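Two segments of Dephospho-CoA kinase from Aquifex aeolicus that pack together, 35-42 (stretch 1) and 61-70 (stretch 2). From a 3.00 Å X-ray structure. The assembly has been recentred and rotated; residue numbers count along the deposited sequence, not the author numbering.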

# COMPACT_ATOMS: atom_id res chain seq x y z
N ILE A 35 2.18 -6.48 -4.68
CA ILE A 35 2.51 -7.61 -3.81
C ILE A 35 1.56 -8.78 -4.05
O ILE A 35 2.00 -9.88 -4.38
CB ILE A 35 2.46 -7.23 -2.29
CG1 ILE A 35 3.31 -5.98 -2.00
CG2 ILE A 35 3.03 -8.38 -1.45
CD1 ILE A 35 4.81 -6.18 -2.17
N HIS A 36 0.26 -8.53 -3.91
CA HIS A 36 -0.71 -9.59 -4.11
C HIS A 36 -0.47 -10.41 -5.39
O HIS A 36 -0.86 -11.56 -5.47
CB HIS A 36 -2.13 -9.01 -4.16
CG HIS A 36 -3.21 -10.05 -4.00
ND1 HIS A 36 -3.56 -10.56 -2.78
CD2 HIS A 36 -3.97 -10.67 -4.93
CE1 HIS A 36 -4.51 -11.48 -2.95
NE2 HIS A 36 -4.77 -11.56 -4.23
N SER A 37 0.19 -9.81 -6.38
CA SER A 37 0.45 -10.52 -7.62
C SER A 37 1.61 -11.48 -7.43
O SER A 37 1.93 -12.26 -8.33
CB SER A 37 0.81 -9.55 -8.74
OG SER A 37 2.17 -9.14 -8.63
N PHE A 38 2.25 -11.41 -6.28
CA PHE A 38 3.40 -12.26 -6.01
C PHE A 38 2.98 -13.67 -5.63
O PHE A 38 3.70 -14.63 -5.89
CB PHE A 38 4.24 -11.63 -4.91
CG PHE A 38 4.84 -10.29 -5.28
CD1 PHE A 38 5.20 -9.38 -4.29
CD2 PHE A 38 5.09 -9.97 -6.62
CE1 PHE A 38 5.80 -8.17 -4.63
CE2 PHE A 38 5.68 -8.76 -6.96
CZ PHE A 38 6.04 -7.85 -5.96
N TYR A 39 1.80 -13.78 -5.02
CA TYR A 39 1.26 -15.06 -4.57
C TYR A 39 0.41 -15.80 -5.63
O TYR A 39 -0.32 -16.75 -5.29
CB TYR A 39 0.40 -14.85 -3.32
CG TYR A 39 1.04 -14.03 -2.21
CD1 TYR A 39 0.99 -12.64 -2.22
CD2 TYR A 39 1.59 -14.66 -1.09
CE1 TYR A 39 1.47 -11.89 -1.14
CE2 TYR A 39 2.07 -13.92 -0.00
CZ TYR A 39 2.00 -12.54 -0.03
OH TYR A 39 2.42 -11.80 1.06
N ARG A 40 0.52 -15.38 -6.89
CA ARG A 40 -0.25 -15.98 -7.98
C ARG A 40 0.16 -17.39 -8.37
O ARG A 40 -0.48 -18.35 -7.95
CB ARG A 40 -0.23 -15.05 -9.20
CG ARG A 40 -1.11 -13.80 -9.03
CD ARG A 40 -2.51 -14.17 -8.51
NE ARG A 40 -3.34 -13.02 -8.15
CZ ARG A 40 -4.58 -13.10 -7.67
NH1 ARG A 40 -5.25 -12.00 -7.36
NH2 ARG A 40 -5.16 -14.29 -7.49
N LYS A 41 1.21 -17.54 -9.18
CA LYS A 41 1.61 -18.90 -9.57
C LYS A 41 3.00 -18.99 -10.19
O LYS A 41 3.97 -19.33 -9.51
CB LYS A 41 0.58 -19.50 -10.53
CG LYS A 41 0.06 -20.87 -10.09
CD LYS A 41 1.15 -21.93 -10.18
CE LYS A 41 1.71 -22.06 -11.61
NZ LYS A 41 0.72 -22.58 -12.61
N GLY A 42 3.10 -18.72 -11.48
CA GLY A 42 4.40 -18.78 -12.13
C GLY A 42 5.31 -17.68 -11.60
O GLY A 42 6.52 -17.72 -11.80
N GLU A 61 -4.19 -27.28 -4.17
CA GLU A 61 -4.24 -27.70 -5.56
C GLU A 61 -3.97 -26.56 -6.54
O GLU A 61 -4.89 -25.86 -6.97
CB GLU A 61 -5.60 -28.33 -5.89
CG GLU A 61 -5.85 -29.66 -5.22
CD GLU A 61 -6.35 -29.52 -3.80
OE1 GLU A 61 -6.71 -30.55 -3.19
OE2 GLU A 61 -6.39 -28.38 -3.28
N GLY A 62 -2.69 -26.38 -6.88
CA GLY A 62 -2.33 -25.34 -7.82
C GLY A 62 -1.70 -24.11 -7.19
O GLY A 62 -0.51 -23.86 -7.36
N ASN A 63 -2.50 -23.34 -6.46
CA ASN A 63 -2.00 -22.13 -5.82
C ASN A 63 -1.79 -22.30 -4.33
O ASN A 63 -1.75 -23.43 -3.83
CB ASN A 63 -2.97 -20.97 -6.05
CG ASN A 63 -4.41 -21.38 -5.85
OD1 ASN A 63 -4.74 -22.05 -4.87
ND2 ASN A 63 -5.27 -20.96 -6.77
N ILE A 64 -1.67 -21.18 -3.62
CA ILE A 64 -1.47 -21.20 -2.18
C ILE A 64 -2.63 -20.62 -1.40
O ILE A 64 -3.20 -19.59 -1.76
CB ILE A 64 -0.16 -20.45 -1.73
CG1 ILE A 64 -0.24 -18.96 -2.05
CG2 ILE A 64 1.06 -21.06 -2.42
CD1 ILE A 64 0.96 -18.19 -1.55
N ASP A 65 -2.97 -21.29 -0.31
CA ASP A 65 -4.05 -20.85 0.56
C ASP A 65 -3.60 -19.64 1.35
O ASP A 65 -2.82 -19.76 2.29
CB ASP A 65 -4.43 -21.96 1.53
CG ASP A 65 -5.47 -21.51 2.52
OD1 ASP A 65 -5.85 -22.31 3.41
OD2 ASP A 65 -5.90 -20.35 2.41
N ARG A 66 -4.11 -18.46 0.99
CA ARG A 66 -3.72 -17.25 1.70
C ARG A 66 -4.06 -17.31 3.20
O ARG A 66 -3.60 -16.49 3.99
CB ARG A 66 -4.37 -16.01 1.06
CG ARG A 66 -3.38 -15.01 0.45
CD ARG A 66 -2.47 -14.38 1.50
NE ARG A 66 -2.72 -12.96 1.72
CZ ARG A 66 -2.57 -12.01 0.80
NH1 ARG A 66 -2.81 -10.72 1.09
NH2 ARG A 66 -2.17 -12.33 -0.43
N LYS A 67 -4.87 -18.29 3.58
CA LYS A 67 -5.26 -18.45 4.98
C LYS A 67 -4.35 -19.42 5.70
O LYS A 67 -3.96 -19.20 6.85
CB LYS A 67 -6.72 -18.93 5.06
CG LYS A 67 -7.75 -17.81 5.32
CD LYS A 67 -7.66 -16.67 4.28
CE LYS A 67 -8.55 -15.49 4.65
NZ LYS A 67 -8.49 -14.40 3.65
N LYS A 68 -3.99 -20.51 5.03
CA LYS A 68 -3.11 -21.49 5.62
C LYS A 68 -1.79 -20.79 5.94
O LYS A 68 -1.28 -20.89 7.05
CB LYS A 68 -2.90 -22.66 4.66
CG LYS A 68 -2.86 -24.05 5.33
CD LYS A 68 -4.26 -24.66 5.59
CE LYS A 68 -5.09 -23.94 6.68
NZ LYS A 68 -4.62 -24.07 8.10
N LEU A 69 -1.23 -20.06 4.97
CA LEU A 69 0.03 -19.35 5.19
C LEU A 69 -0.09 -18.35 6.34
O LEU A 69 0.65 -18.44 7.32
CB LEU A 69 0.47 -18.63 3.91
CG LEU A 69 1.69 -17.68 3.96
CD1 LEU A 69 2.92 -18.42 4.48
CD2 LEU A 69 1.97 -17.13 2.57
N ALA A 70 -1.02 -17.40 6.21
CA ALA A 70 -1.24 -16.38 7.23
C ALA A 70 -1.47 -17.01 8.59
O ALA A 70 -1.44 -16.34 9.61
CB ALA A 70 -2.43 -15.53 6.86

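The most striking feature of this contact is a cation-pi interaction: the guanidinium of Arg-66 lies over one face of the Tyr-39 ring, with Arg-66 CZ 4.7 Å from the ring centroid and only 17° off the ring normal. A delocalized positive charge is well matched to the electron-rich face of a phenol, and the long arginine side chain, whose CA-to-CB bond points toward the first stretch, can carry that charge across. The same guanidinium also approaches the imidazole of His-36, where Arg-66 NH2 comes within 3.3 Å of His-36 ND1; the geometry leaves open whether a hydrogen bond joins them.

Tyr-39 is the center of the contact. While its face receives the cation, its edge meets hydrocarbon: Tyr-39 CD2 lies 3.6 Å from Ile-64 CD1, and Tyr-39 CE2 lies 4.1 Å from Leu-69 CD2. An aromatic ring suits this position because it offers a flat pi surface to the charge and C-H edge atoms to the aliphatic side chains. Ile-64 and Leu-69, both buried, with CA-to-CB bonds pointing toward the first stretch, supply the methyl groups.

The backbones stay well apart. The CA atoms of Tyr-39 and Ile-64 are 7.1 Å apart, those of Lys-41 and Asn-63 6.1 Å. No clear hydrogen bond crosses between the stretches, and most of the closest contacts join side chain to side chain. Beyond the tyrosine the packing is lighter: the aliphatic part of Lys-41 brings its CD to 3.8 Å from Gly-62 O. Glycine suits that turn, since at these backbone angles a CB would be jammed against the preceding carbonyl oxygen.

Within the second stretch, Asp-65 caps the weakly bonded helix that carries Arg-66 and Leu-69. Its OD2 accepts a hydrogen bond from Lys-67 N at 2.6 Å, satisfying an otherwise free amide, although a nearby clash makes that nitrogen's position less certain.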